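Local coordinates for protein neurotoxin (Clostridium botulinum, PDB 3N7L) that probably binds gangliosides on the neuronal surface, serving as the receptor-binding domain of a botulinum neurotoxin, at residues E246-N251 with G280-I285; F114-N119 with K170-I175; N82-N87 with F128-S133; S6-L11 with S22-E27; F42-G47 with I181-N186. All coordinates share one frame; numbering follows the deposited sequence.

Overall arrangement
Along the chain contact 4 comes first and contact 1 last; contacts 2 and 3 alternate their segments and both fall between the two halves of contact 5. Contacts 2 to 5 belong to the N-terminal, lectin-like beta sandwich, contact 1 to the C-terminal beta-trefoil, its centre about 48 Å from that of contact 2 and about 24 Å from that of contact 3. Contacts 4 and 5 touch, with Leu11 CD2 and Phe183 CE2 3.7 Å apart, in one core between the sheets. Contacts 2 and 3 use the neighbouring strands 111-117 and 122-129, their centres about 27 Å apart. Each receptor-binding lobe is therefore packed by contacts of its own.

Contact 1: E246-N251 with G280-I285; sequences EYYMIN and GYKIII
Tyr247 O accepts a nearly linear hydrogen bond from Ile283 N, 2.8 Å long with an N-H...O angle of 174°. Tyr247 N returns the pairing to Ile283 O at 2.9 Å, which makes this an antiparallel hydrogen-bonded pair in the beta-trefoil of the C-terminal lobe. The short strand axes run at 114° to each other, so the pairing is soon lost, and farther along a water joins Met249 N to Tyr281 O. Beside the pair, Ile283 holds CG1 between its own backbone N and carbonyl carbon (chi1 59°), from where CD1 reaches Tyr247 CB at 3.7 Å, near the plane of the phenol ring, while CG1 meets Met249 CB. Tyr247 and Met249 also pack on Phe419 of strand 417-421, the other neighbour of strand 246-251. Lys282 serves two partners. Its CG lies over a face of Tyr248 in a CH-pi contact, 3.7 Å from the ring centroid, and its bent chain carries NZ on to a salt bridge with Glu246 OE2 at 3.3 Å, the hydrogen bond within it weak. The aliphatic part of Glu246 is used as well, CG resting against Ile284 CG1 at 3.9 Å. At the tip of Tyr248 a second water bridges the segments, 2.7 Å from Tyr248 OH and donating to Gly280 O.

Contact 2: F114-N119 with K170-I175; sequences FTLKQN and KELTGI
Leu116 and Leu172 supply the apolar part of this contact, their side chains crossing at about a right angle with Leu116 CD2 4.0 Å from Leu172 CD1; both also touch Met151. Ile175 takes the next place along, its CD1 4.3 Å from Leu116 CG, its CB 3.8 Å from Gln118 CA and its CG1 3.5 Å from Lys117 O. Gln118 CB lies between Leu172 CB, 3.9 Å away, and Ile175 CB, and with CG between the backbone N and carbonyl carbon (chi1 67°) the chain runs on past Leu172 CD2. The loop 170-175 folds back in a type II beta turn from Leu172 to Ile175, closed by Ile175 N donating to Leu172 O at 3.0 Å. In the lectin-like sandwich, Gln118 and Asn119 both face Ser122 in a classic beta bulge, at the corner where the chain turns at Gln118. A water links the segments, donating to Gln118 O at 2.6 Å and, over a longer 3.2 Å, to Gly174 O. Ser101 OG bonds to Lys117 O and Gln118 O.

Contact 3: N82-N87 with F128-S133; sequences NKWVSN and FSYDIS
An inverse gamma turn centred on Trp84, in the loop that follows strand 72-82 of the lectin-like sandwich, presents its indole to Tyr130 just beyond strand 122-129. With CG anti to the backbone N (chi1 -179°), Trp84 turns a face to the phenol, and the two form an edge-to-face pair: planes at 80°, with the centroid of the five-membered ring 4.9 Å from that of Tyr130. Tyr130 CE1 sits over the middle of the indole, 3.6 Å from Trp84 CE2. The hydroxyl continues past the ring to the backbone, Tyr130 OH lying 2.7 Å from Trp84 O in a weak hydrogen bond whose proton is not settled. Farther along, Ser86 CB rests on Ile132 CD1 at 3.6 Å. Tyr139 meets both rings. With NE1 bonded to Ser109 O and Tyr130 over one face, the indole is probably restricted in its rotation, and the C-H edge of Tyr130, which carries partial positive charge, probably gains from facing its pi cloud.

Contact 4: S6-L11 with S22-E27; sequences SKILSL and SGYNAE
Tyr24 runs alongside the backbone of Lys7 and Ile8 on the first strand of the lectin-like sandwich. Its CB and CG lie 4.1 Å from Ile8 O; CD1 comes closer, 3.6 Å from Ile8 O. CE1 goes on to Lys7 O, which stands 3.5 Å away at the ring edge near its plane, and lies 4.3 Å from Ile8 CG2. The backbone of Tyr24 belongs to an ST turn: Tyr24 N donates to Ser22 OG at 3.2 Å with an N-H...O angle of 170°. Ser22 OG is held between its own backbone N and carbonyl carbon (chi1 70°), while Ser22 CB packs 3.8 Å from Leu9 N. Ile8 and Leu9 form a classic beta bulge opposite Ile210, and Leu9 CD1 reaches Ala26 CB at 4.0 Å. Asp20, at the end of strand 17-20, accepts from Ser10 N, Ser22 N and Ala26 N. Much of the polar hold passes through that carboxylate, whose negative charge is probably eased by the three N-H groups, with Thr21 adding bonds to Ser10, whereas the direct contacts are packing.

Contact 5: F42-G47 with I181-N186; sequences FDFKLG and ITFQMN
Phe44 carries CG between its backbone N and carbonyl carbon (chi1 61°), and Phe183 has CG anti to the carbonyl carbon; these rotations send the two rings into the core between the sheets, where the edge of Phe44 meets the face of Phe183. The evidence for a T-shaped stack is direct: the planes stand at 83°, the centroids are 5.6 Å apart, and Phe44 CZ lies 3.9 Å from Phe183 CD1. Phe208 adds another edge-to-face ring to Phe183, and Leu11 and Val56 touch both Phe44 and Phe183. Strand 44-47 belongs to one sheet of the lectin-like sandwich and strand 181-186 to the other, their axes 6.5 Å apart at closest and running at 36°. Leu46 presses its CD2 onto the backbone of Phe183, 3.2 Å from Phe183 O and 3.9 Å from Phe183 CB. Next to it the bent chain of Met185 lays SD 3.8 Å from Gly47 C, on the main chain. A water spans the two backbones here, donating to Gly47 O at 2.9 Å and accepting from Met185 N at 3.0 Å. The sheets are therefore joined by aromatic and aliphatic packing, while water satisfies main-chain groups where the two strands lie too far apart to pair.

Contact 1: E246-N251 with G280-I285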
# COMPACT_ATOMS: atom_id res chain seq x y z
N GLU A 246 -6.45 -8.94 13.95
CA GLU A 246 -6.19 -7.71 14.69
C GLU A 246 -5.54 -6.64 13.81
O GLU A 246 -4.62 -6.93 13.05
CB GLU A 246 -5.28 -8.01 15.89
CG GLU A 246 -5.98 -8.70 17.04
CD GLU A 246 -5.08 -8.87 18.26
OE1 GLU A 246 -5.61 -9.03 19.37
OE2 GLU A 246 -3.84 -8.86 18.10
N TYR A 247 -6.05 -5.42 13.93
CA TYR A 247 -5.56 -4.27 13.17
C TYR A 247 -5.58 -3.05 14.06
O TYR A 247 -6.37 -2.97 15.01
CB TYR A 247 -6.47 -3.94 11.98
CG TYR A 247 -6.43 -4.89 10.82
CD1 TYR A 247 -5.38 -4.87 9.90
CD2 TYR A 247 -7.45 -5.82 10.62
CE1 TYR A 247 -5.35 -5.75 8.81
CE2 TYR A 247 -7.44 -6.71 9.55
CZ TYR A 247 -6.39 -6.66 8.65
OH TYR A 247 -6.35 -7.55 7.60
N TYR A 248 -4.71 -2.09 13.75
CA TYR A 248 -4.71 -0.83 14.47
C TYR A 248 -5.52 0.06 13.54
O TYR A 248 -5.18 0.23 12.36
CB TYR A 248 -3.29 -0.28 14.64
CG TYR A 248 -2.50 -1.02 15.70
CD1 TYR A 248 -1.54 -1.96 15.35
CD2 TYR A 248 -2.74 -0.79 17.06
CE1 TYR A 248 -0.82 -2.66 16.33
CE2 TYR A 248 -2.03 -1.49 18.04
CZ TYR A 248 -1.07 -2.42 17.67
OH TYR A 248 -0.36 -3.08 18.63
N MET A 249 -6.62 0.60 14.06
CA MET A 249 -7.48 1.46 13.26
C MET A 249 -7.02 2.89 13.45
O MET A 249 -6.92 3.38 14.58
CB MET A 249 -8.92 1.30 13.71
CG MET A 249 -9.92 1.89 12.75
SD MET A 249 -11.58 1.52 13.28
CE MET A 249 -12.05 3.08 13.97
N ILE A 250 -6.75 3.57 12.34
CA ILE A 250 -6.25 4.93 12.39
C ILE A 250 -6.91 5.82 11.35
O ILE A 250 -7.23 5.37 10.25
CB ILE A 250 -4.72 4.95 12.13
CG1 ILE A 250 -4.04 3.88 12.99
CG2 ILE A 250 -4.15 6.34 12.43
CD1 ILE A 250 -2.55 3.72 12.70
N ASN A 251 -7.10 7.09 11.70
CA ASN A 251 -7.69 8.06 10.79
C ASN A 251 -6.55 8.73 10.03
O ASN A 251 -5.55 9.14 10.62
CB ASN A 251 -8.51 9.09 11.56
CG ASN A 251 -9.30 10.01 10.63
OD1 ASN A 251 -8.76 10.95 10.06
ND2 ASN A 251 -10.59 9.72 10.47
N GLY A 280 -1.66 1.16 21.84
CA GLY A 280 -3.09 1.24 22.02
C GLY A 280 -3.84 -0.05 21.75
O GLY A 280 -3.24 -1.10 21.57
N TYR A 281 -5.16 0.05 21.71
CA TYR A 281 -6.02 -1.09 21.49
C TYR A 281 -6.19 -1.45 20.02
O TYR A 281 -6.17 -0.57 19.15
CB TYR A 281 -7.39 -0.83 22.12
CG TYR A 281 -7.28 -0.57 23.60
CD1 TYR A 281 -7.88 0.56 24.18
CD2 TYR A 281 -6.52 -1.41 24.42
CE1 TYR A 281 -7.72 0.84 25.54
CE2 TYR A 281 -6.35 -1.14 25.77
CZ TYR A 281 -6.95 -0.01 26.32
OH TYR A 281 -6.76 0.26 27.66
N LYS A 282 -6.34 -2.74 19.76
CA LYS A 282 -6.51 -3.25 18.42
C LYS A 282 -7.97 -3.60 18.18
O LYS A 282 -8.72 -3.85 19.12
CB LYS A 282 -5.64 -4.50 18.22
CG LYS A 282 -4.16 -4.19 18.15
CD LYS A 282 -3.30 -5.42 18.39
CE LYS A 282 -3.14 -5.70 19.87
NZ LYS A 282 -2.16 -6.80 20.12
N ILE A 283 -8.37 -3.59 16.92
CA ILE A 283 -9.73 -3.92 16.56
C ILE A 283 -9.72 -5.20 15.73
O ILE A 283 -8.69 -5.56 15.16
CB ILE A 283 -10.42 -2.76 15.74
CG1 ILE A 283 -9.64 -2.46 14.45
CG2 ILE A 283 -10.48 -1.50 16.57
CD1 ILE A 283 -9.90 -3.47 13.31
N ILE A 284 -10.86 -5.88 15.67
CA ILE A 284 -11.02 -7.08 14.87
C ILE A 284 -12.30 -6.83 14.08
O ILE A 284 -13.33 -6.48 14.65
CB ILE A 284 -11.18 -8.35 15.73
CG1 ILE A 284 -9.89 -8.64 16.49
CG2 ILE A 284 -11.54 -9.55 14.83
CD1 ILE A 284 -9.99 -9.78 17.48
N ILE A 285 -12.23 -7.00 12.76
CA ILE A 285 -13.40 -6.77 11.92
C ILE A 285 -14.21 -8.05 11.82
O ILE A 285 -13.66 -9.11 11.54
CB ILE A 285 -12.96 -6.29 10.52
CG1 ILE A 285 -11.91 -5.18 10.67
CG2 ILE A 285 -14.16 -5.75 9.74
CD1 ILE A 285 -11.21 -4.80 9.36
O HOH W 1 -0.79 -2.17 21.10
O HOH W 2 -7.26 0.34 16.75

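Contact 2: F114-N119 with K170-I175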
# COMPACT_ATOMS: atom_id res chain seq x y z
N PHE A 114 15.86 4.87 -11.26
CA PHE A 114 16.05 4.12 -12.49
C PHE A 114 17.22 4.78 -13.20
O PHE A 114 17.22 5.99 -13.43
CB PHE A 114 14.79 4.18 -13.36
CG PHE A 114 14.98 3.60 -14.73
CD1 PHE A 114 15.29 4.42 -15.81
CD2 PHE A 114 14.89 2.22 -14.94
CE1 PHE A 114 15.50 3.88 -17.08
CE2 PHE A 114 15.10 1.67 -16.21
CZ PHE A 114 15.41 2.51 -17.28
N THR A 115 18.21 3.97 -13.54
CA THR A 115 19.41 4.46 -14.20
C THR A 115 19.65 3.87 -15.58
O THR A 115 19.54 2.66 -15.78
CB THR A 115 20.66 4.15 -13.33
OG1 THR A 115 20.49 4.74 -12.04
CG2 THR A 115 21.92 4.71 -13.99
N LEU A 116 19.98 4.74 -16.52
CA LEU A 116 20.31 4.35 -17.88
C LEU A 116 21.83 4.47 -17.87
O LEU A 116 22.37 5.57 -17.75
CB LEU A 116 19.68 5.36 -18.86
CG LEU A 116 18.78 4.88 -20.00
CD1 LEU A 116 17.96 3.67 -19.57
CD2 LEU A 116 17.87 6.04 -20.43
N LYS A 117 22.54 3.35 -17.96
CA LYS A 117 23.99 3.38 -17.90
C LYS A 117 24.67 3.13 -19.25
O LYS A 117 24.70 2.00 -19.74
CB LYS A 117 24.48 2.34 -16.89
CG LYS A 117 25.97 2.41 -16.58
CD LYS A 117 26.38 1.22 -15.72
CE LYS A 117 27.81 1.37 -15.22
NZ LYS A 117 27.92 2.52 -14.30
N GLN A 118 25.21 4.18 -19.85
CA GLN A 118 25.87 3.99 -21.14
C GLN A 118 27.23 3.31 -20.93
O GLN A 118 27.59 2.40 -21.68
CB GLN A 118 26.03 5.31 -21.89
CG GLN A 118 26.96 6.30 -21.27
CD GLN A 118 27.20 7.48 -22.18
OE1 GLN A 118 27.62 7.32 -23.33
NE2 GLN A 118 26.94 8.69 -21.68
N ASN A 119 27.98 3.75 -19.92
CA ASN A 119 29.27 3.12 -19.62
C ASN A 119 29.65 3.33 -18.16
O ASN A 119 28.95 4.03 -17.42
CB ASN A 119 30.40 3.64 -20.54
CG ASN A 119 30.59 5.13 -20.47
OD1 ASN A 119 30.73 5.71 -19.39
ND2 ASN A 119 30.62 5.78 -21.63
N LYS A 170 19.60 12.08 -22.74
CA LYS A 170 20.77 12.69 -23.36
C LYS A 170 21.42 11.71 -24.33
O LYS A 170 21.01 10.56 -24.43
CB LYS A 170 21.78 13.13 -22.28
CG LYS A 170 22.47 11.98 -21.56
CD LYS A 170 23.56 12.49 -20.60
CE LYS A 170 24.38 11.33 -20.02
NZ LYS A 170 25.49 11.80 -19.13
N GLU A 171 22.44 12.18 -25.04
CA GLU A 171 23.14 11.33 -25.99
C GLU A 171 23.90 10.27 -25.19
O GLU A 171 24.78 10.59 -24.39
CB GLU A 171 24.11 12.16 -26.83
CG GLU A 171 24.89 11.35 -27.85
CD GLU A 171 24.02 10.84 -29.00
OE1 GLU A 171 24.45 9.90 -29.70
OE2 GLU A 171 22.92 11.39 -29.20
N LEU A 172 23.56 9.00 -25.41
CA LEU A 172 24.19 7.90 -24.71
C LEU A 172 24.79 6.89 -25.68
O LEU A 172 24.78 5.69 -25.42
CB LEU A 172 23.17 7.18 -23.81
CG LEU A 172 22.46 8.00 -22.73
CD1 LEU A 172 21.34 7.17 -22.11
CD2 LEU A 172 23.45 8.44 -21.67
N THR A 173 25.32 7.37 -26.81
CA THR A 173 25.90 6.47 -27.80
C THR A 173 26.87 5.49 -27.18
O THR A 173 27.74 5.86 -26.39
CB THR A 173 26.64 7.24 -28.92
OG1 THR A 173 27.17 8.47 -28.40
CG2 THR A 173 25.69 7.51 -30.08
N GLY A 174 26.70 4.22 -27.54
CA GLY A 174 27.56 3.18 -27.01
C GLY A 174 26.83 2.34 -25.99
O GLY A 174 27.26 1.24 -25.66
N ILE A 175 25.71 2.85 -25.49
CA ILE A 175 24.94 2.10 -24.50
C ILE A 175 24.53 0.78 -25.13
O ILE A 175 24.02 0.72 -26.24
CB ILE A 175 23.69 2.90 -24.02
CG1 ILE A 175 23.03 2.17 -22.85
CG2 ILE A 175 22.70 3.10 -25.17
CD1 ILE A 175 22.06 3.02 -22.07
O HOH W 3 29.36 1.17 -23.22

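Contact 3: N82-N87 with F128-S133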
# COMPACT_ATOMS: atom_id res chain seq x y z
N ASN A 82 9.88 -3.82 2.71
CA ASN A 82 9.54 -3.65 4.11
C ASN A 82 10.65 -3.12 4.96
O ASN A 82 11.71 -3.72 5.10
CB ASN A 82 8.99 -4.91 4.76
CG ASN A 82 8.55 -4.63 6.19
OD1 ASN A 82 7.97 -3.58 6.47
ND2 ASN A 82 8.84 -5.56 7.10
N LYS A 83 10.32 -1.99 5.57
CA LYS A 83 11.18 -1.22 6.42
C LYS A 83 12.06 -0.40 5.51
O LYS A 83 13.29 -0.41 5.60
CB LYS A 83 12.00 -2.11 7.35
CG LYS A 83 11.80 -1.72 8.80
CD LYS A 83 10.32 -1.72 9.17
CE LYS A 83 10.09 -1.15 10.56
NZ LYS A 83 10.55 0.27 10.66
N TRP A 84 11.39 0.29 4.59
CA TRP A 84 12.06 1.18 3.67
C TRP A 84 12.12 2.49 4.45
O TRP A 84 11.29 3.39 4.27
CB TRP A 84 11.24 1.35 2.39
CG TRP A 84 11.92 2.26 1.38
CD1 TRP A 84 13.15 2.84 1.50
CD2 TRP A 84 11.38 2.70 0.12
NE1 TRP A 84 13.41 3.61 0.39
CE2 TRP A 84 12.35 3.55 -0.47
CE3 TRP A 84 10.18 2.46 -0.56
CZ2 TRP A 84 12.15 4.16 -1.71
CZ3 TRP A 84 9.99 3.07 -1.80
CH2 TRP A 84 10.97 3.92 -2.36
N VAL A 85 13.10 2.56 5.35
CA VAL A 85 13.30 3.74 6.17
C VAL A 85 14.01 4.83 5.36
O VAL A 85 14.72 4.54 4.40
CB VAL A 85 14.10 3.38 7.45
CG1 VAL A 85 13.23 2.53 8.36
CG2 VAL A 85 15.36 2.62 7.09
N SER A 86 13.80 6.08 5.77
CA SER A 86 14.38 7.23 5.07
C SER A 86 15.90 7.31 5.08
O SER A 86 16.48 8.04 4.28
CB SER A 86 13.80 8.53 5.64
OG SER A 86 14.22 8.75 6.97
N ASN A 87 16.56 6.58 5.97
CA ASN A 87 18.02 6.60 6.02
C ASN A 87 18.59 5.25 5.60
O ASN A 87 19.67 4.86 6.03
CB ASN A 87 18.53 6.97 7.41
CG ASN A 87 18.26 5.89 8.44
OD1 ASN A 87 18.94 5.83 9.47
ND2 ASN A 87 17.26 5.05 8.19
N PHE A 128 12.07 8.68 -7.86
CA PHE A 128 10.87 8.93 -7.08
C PHE A 128 11.36 8.95 -5.63
O PHE A 128 12.04 8.02 -5.20
CB PHE A 128 9.86 7.79 -7.24
CG PHE A 128 8.90 7.65 -6.08
CD1 PHE A 128 8.14 8.74 -5.64
CD2 PHE A 128 8.73 6.42 -5.43
CE1 PHE A 128 7.23 8.61 -4.59
CE2 PHE A 128 7.82 6.28 -4.37
CZ PHE A 128 7.07 7.38 -3.95
N SER A 129 11.06 10.02 -4.91
CA SER A 129 11.45 10.09 -3.50
C SER A 129 10.14 10.19 -2.72
O SER A 129 9.35 11.10 -2.93
CB SER A 129 12.36 11.30 -3.22
OG SER A 129 11.72 12.52 -3.52
N TYR A 130 9.90 9.23 -1.83
CA TYR A 130 8.66 9.26 -1.07
C TYR A 130 8.63 10.38 -0.02
O TYR A 130 9.68 10.84 0.43
CB TYR A 130 8.37 7.89 -0.44
CG TYR A 130 9.23 7.46 0.73
CD1 TYR A 130 10.20 6.46 0.60
CD2 TYR A 130 9.01 7.99 2.01
CE1 TYR A 130 10.92 5.99 1.71
CE2 TYR A 130 9.72 7.53 3.12
CZ TYR A 130 10.67 6.53 2.97
OH TYR A 130 11.33 6.06 4.09
N ASP A 131 7.43 10.82 0.33
CA ASP A 131 7.25 11.88 1.32
C ASP A 131 7.54 11.34 2.72
O ASP A 131 6.74 10.59 3.28
CB ASP A 131 5.82 12.42 1.26
CG ASP A 131 5.61 13.61 2.16
OD1 ASP A 131 6.09 13.59 3.32
OD2 ASP A 131 4.95 14.57 1.73
N ILE A 132 8.68 11.73 3.28
CA ILE A 132 9.05 11.24 4.60
C ILE A 132 8.06 11.60 5.69
O ILE A 132 7.73 10.77 6.54
CB ILE A 132 10.46 11.73 4.98
CG1 ILE A 132 11.47 11.24 3.95
CG2 ILE A 132 10.83 11.21 6.37
CD1 ILE A 132 12.90 11.67 4.21
N SER A 133 7.55 12.83 5.67
CA SER A 133 6.61 13.27 6.69
C SER A 133 5.32 12.44 6.71
O SER A 133 4.69 12.29 7.76
CB SER A 133 6.25 14.75 6.48
OG SER A 133 5.37 14.93 5.39

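Contact 4: S6-L11 with S22-E27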
# COMPACT_ATOMS: atom_id res chain seq x y z
N SER A 6 2.44 -5.26 -27.47
CA SER A 6 3.81 -4.78 -27.35
C SER A 6 4.54 -5.39 -26.15
O SER A 6 5.74 -5.17 -25.97
CB SER A 6 3.83 -3.25 -27.24
OG SER A 6 3.09 -2.79 -26.12
N LYS A 7 3.83 -6.17 -25.35
CA LYS A 7 4.44 -6.80 -24.18
C LYS A 7 5.46 -7.85 -24.63
O LYS A 7 5.12 -8.80 -25.33
CB LYS A 7 3.37 -7.46 -23.31
CG LYS A 7 3.92 -8.10 -22.05
CD LYS A 7 2.85 -8.88 -21.29
CE LYS A 7 1.82 -7.97 -20.65
NZ LYS A 7 0.82 -8.75 -19.86
N ILE A 8 6.72 -7.66 -24.24
CA ILE A 8 7.78 -8.59 -24.62
C ILE A 8 8.32 -9.42 -23.46
O ILE A 8 9.12 -10.33 -23.65
CB ILE A 8 8.95 -7.84 -25.31
CG1 ILE A 8 9.48 -6.73 -24.39
CG2 ILE A 8 8.47 -7.24 -26.63
CD1 ILE A 8 10.70 -6.01 -24.94
N LEU A 9 7.88 -9.09 -22.25
CA LEU A 9 8.28 -9.82 -21.05
C LEU A 9 7.16 -9.72 -20.04
O LEU A 9 6.61 -8.64 -19.81
CB LEU A 9 9.56 -9.25 -20.45
CG LEU A 9 9.97 -9.88 -19.11
CD1 LEU A 9 10.17 -11.39 -19.29
CD2 LEU A 9 11.25 -9.25 -18.60
N SER A 10 6.80 -10.85 -19.46
CA SER A 10 5.73 -10.89 -18.47
C SER A 10 6.10 -11.91 -17.41
O SER A 10 5.71 -13.08 -17.48
CB SER A 10 4.41 -11.29 -19.15
OG SER A 10 3.36 -11.38 -18.22
N LEU A 11 6.87 -11.47 -16.42
CA LEU A 11 7.31 -12.35 -15.35
C LEU A 11 6.19 -12.58 -14.35
O LEU A 11 5.82 -11.68 -13.60
CB LEU A 11 8.53 -11.75 -14.65
CG LEU A 11 9.14 -12.54 -13.49
CD1 LEU A 11 9.50 -13.96 -13.93
CD2 LEU A 11 10.36 -11.80 -12.98
N SER A 22 4.78 -14.01 -21.68
CA SER A 22 4.56 -13.09 -22.80
C SER A 22 4.44 -13.82 -24.13
O SER A 22 3.71 -13.39 -25.02
CB SER A 22 5.71 -12.08 -22.90
OG SER A 22 6.89 -12.71 -23.34
N GLY A 23 5.16 -14.93 -24.25
CA GLY A 23 5.14 -15.71 -25.47
C GLY A 23 6.54 -15.85 -26.03
O GLY A 23 6.81 -16.75 -26.82
N TYR A 24 7.43 -14.96 -25.60
CA TYR A 24 8.82 -14.98 -26.06
C TYR A 24 9.69 -15.90 -25.23
O TYR A 24 10.91 -15.92 -25.37
CB TYR A 24 9.38 -13.57 -26.08
CG TYR A 24 8.59 -12.65 -26.98
CD1 TYR A 24 7.52 -11.90 -26.49
CD2 TYR A 24 8.86 -12.58 -28.35
CE1 TYR A 24 6.74 -11.11 -27.33
CE2 TYR A 24 8.09 -11.79 -29.20
CZ TYR A 24 7.04 -11.06 -28.69
OH TYR A 24 6.28 -10.28 -29.54
N ASN A 25 9.04 -16.65 -24.35
CA ASN A 25 9.71 -17.62 -23.48
C ASN A 25 11.08 -17.25 -22.94
O ASN A 25 12.05 -17.98 -23.15
CB ASN A 25 9.80 -18.96 -24.20
CG ASN A 25 8.44 -19.54 -24.50
OD1 ASN A 25 7.72 -19.98 -23.60
ND2 ASN A 25 8.06 -19.54 -25.77
N ALA A 26 11.17 -16.12 -22.24
CA ALA A 26 12.43 -15.73 -21.65
C ALA A 26 12.74 -16.84 -20.64
O ALA A 26 11.83 -17.52 -20.17
CB ALA A 26 12.29 -14.39 -20.95
N GLU A 27 14.01 -17.02 -20.31
CA GLU A 27 14.38 -18.06 -19.35
C GLU A 27 14.42 -17.49 -17.94
O GLU A 27 15.05 -16.46 -17.69
CB GLU A 27 15.76 -18.63 -19.70
CG GLU A 27 16.24 -19.69 -18.72
CD GLU A 27 17.70 -20.07 -18.93
OE1 GLU A 27 18.21 -20.90 -18.16
OE2 GLU A 27 18.33 -19.54 -19.88

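Contact 5: F42-G47 with I181-N186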
# COMPACT_ATOMS: atom_id res chain seq x y z
N PHE A 42 0.21 -13.49 -5.62
CA PHE A 42 1.20 -14.45 -6.10
C PHE A 42 2.59 -13.86 -6.32
O PHE A 42 3.29 -14.21 -7.26
CB PHE A 42 0.72 -15.08 -7.42
CG PHE A 42 -0.70 -15.57 -7.38
CD1 PHE A 42 -1.70 -14.88 -8.05
CD2 PHE A 42 -1.03 -16.71 -6.65
CE1 PHE A 42 -3.02 -15.33 -8.01
CE2 PHE A 42 -2.35 -17.16 -6.60
CZ PHE A 42 -3.34 -16.47 -7.28
N ASP A 43 2.98 -12.97 -5.42
CA ASP A 43 4.27 -12.31 -5.47
C ASP A 43 5.41 -13.26 -5.09
O ASP A 43 5.18 -14.34 -4.56
CB ASP A 43 4.27 -11.17 -4.46
CG ASP A 43 3.96 -11.67 -3.06
OD1 ASP A 43 4.90 -12.12 -2.37
OD2 ASP A 43 2.78 -11.63 -2.66
N PHE A 44 6.64 -12.86 -5.40
CA PHE A 44 7.78 -13.64 -4.99
C PHE A 44 8.54 -12.71 -4.04
O PHE A 44 8.53 -11.48 -4.21
CB PHE A 44 8.64 -14.12 -6.18
CG PHE A 44 9.25 -13.03 -7.03
CD1 PHE A 44 10.48 -12.47 -6.70
CD2 PHE A 44 8.64 -12.64 -8.22
CE1 PHE A 44 11.11 -11.55 -7.54
CE2 PHE A 44 9.26 -11.72 -9.08
CZ PHE A 44 10.50 -11.18 -8.74
N LYS A 45 9.15 -13.29 -3.01
CA LYS A 45 9.85 -12.51 -2.01
C LYS A 45 11.35 -12.76 -1.94
O LYS A 45 11.80 -13.91 -1.98
CB LYS A 45 9.22 -12.78 -0.64
CG LYS A 45 9.84 -12.03 0.52
CD LYS A 45 9.30 -12.60 1.82
CE LYS A 45 9.86 -11.88 3.03
NZ LYS A 45 9.34 -12.49 4.29
N LEU A 46 12.11 -11.67 -1.85
CA LEU A 46 13.57 -11.70 -1.76
C LEU A 46 13.99 -10.91 -0.53
O LEU A 46 13.23 -10.08 -0.04
CB LEU A 46 14.19 -11.07 -3.01
CG LEU A 46 14.32 -11.91 -4.29
CD1 LEU A 46 12.98 -12.48 -4.67
CD2 LEU A 46 14.88 -11.05 -5.42
N GLY A 47 15.20 -11.17 -0.04
CA GLY A 47 15.68 -10.45 1.13
C GLY A 47 17.14 -10.07 1.01
O GLY A 47 17.88 -10.67 0.23
N ILE A 181 18.15 -9.91 -16.76
CA ILE A 181 17.63 -9.07 -15.68
C ILE A 181 17.75 -9.89 -14.40
O ILE A 181 17.23 -11.00 -14.31
CB ILE A 181 16.15 -8.69 -15.91
CG1 ILE A 181 16.00 -7.97 -17.24
CG2 ILE A 181 15.67 -7.78 -14.77
CD1 ILE A 181 14.57 -7.74 -17.64
N THR A 182 18.44 -9.33 -13.41
CA THR A 182 18.64 -10.01 -12.15
C THR A 182 17.95 -9.32 -10.98
O THR A 182 18.25 -8.16 -10.65
CB THR A 182 20.15 -10.11 -11.82
OG1 THR A 182 20.82 -10.83 -12.87
CG2 THR A 182 20.36 -10.82 -10.50
N PHE A 183 17.01 -10.03 -10.36
CA PHE A 183 16.27 -9.53 -9.20
C PHE A 183 17.01 -10.04 -7.97
O PHE A 183 17.05 -11.24 -7.70
CB PHE A 183 14.84 -10.09 -9.19
CG PHE A 183 13.97 -9.55 -10.30
CD1 PHE A 183 13.01 -8.56 -10.03
CD2 PHE A 183 14.08 -10.03 -11.60
CE1 PHE A 183 12.18 -8.08 -11.04
CE2 PHE A 183 13.26 -9.56 -12.62
CZ PHE A 183 12.31 -8.58 -12.34
N GLN A 184 17.62 -9.13 -7.22
CA GLN A 184 18.37 -9.51 -6.03
C GLN A 184 18.75 -8.25 -5.26
O GLN A 184 19.17 -7.26 -5.85
CB GLN A 184 19.64 -10.28 -6.43
CG GLN A 184 20.53 -10.68 -5.26
CD GLN A 184 21.72 -11.54 -5.70
OE1 GLN A 184 22.53 -11.12 -6.54
NE2 GLN A 184 21.83 -12.73 -5.13
N MET A 185 18.60 -8.30 -3.94
CA MET A 185 18.93 -7.16 -3.11
C MET A 185 20.42 -7.15 -2.77
O MET A 185 20.87 -7.88 -1.87
CB MET A 185 18.08 -7.19 -1.84
CG MET A 185 16.61 -7.30 -2.16
SD MET A 185 15.59 -7.02 -0.74
CE MET A 185 15.56 -5.23 -0.72
N ASN A 186 21.17 -6.33 -3.50
CA ASN A 186 22.60 -6.22 -3.30
C ASN A 186 23.03 -4.86 -2.78
O ASN A 186 22.77 -3.83 -3.41
CB ASN A 186 23.34 -6.52 -4.60
CG ASN A 186 23.04 -7.90 -5.14
OD1 ASN A 186 22.98 -8.87 -4.38
ND2 ASN A 186 22.86 -8.01 -6.45
O HOH W 4 17.82 -10.87 -2.66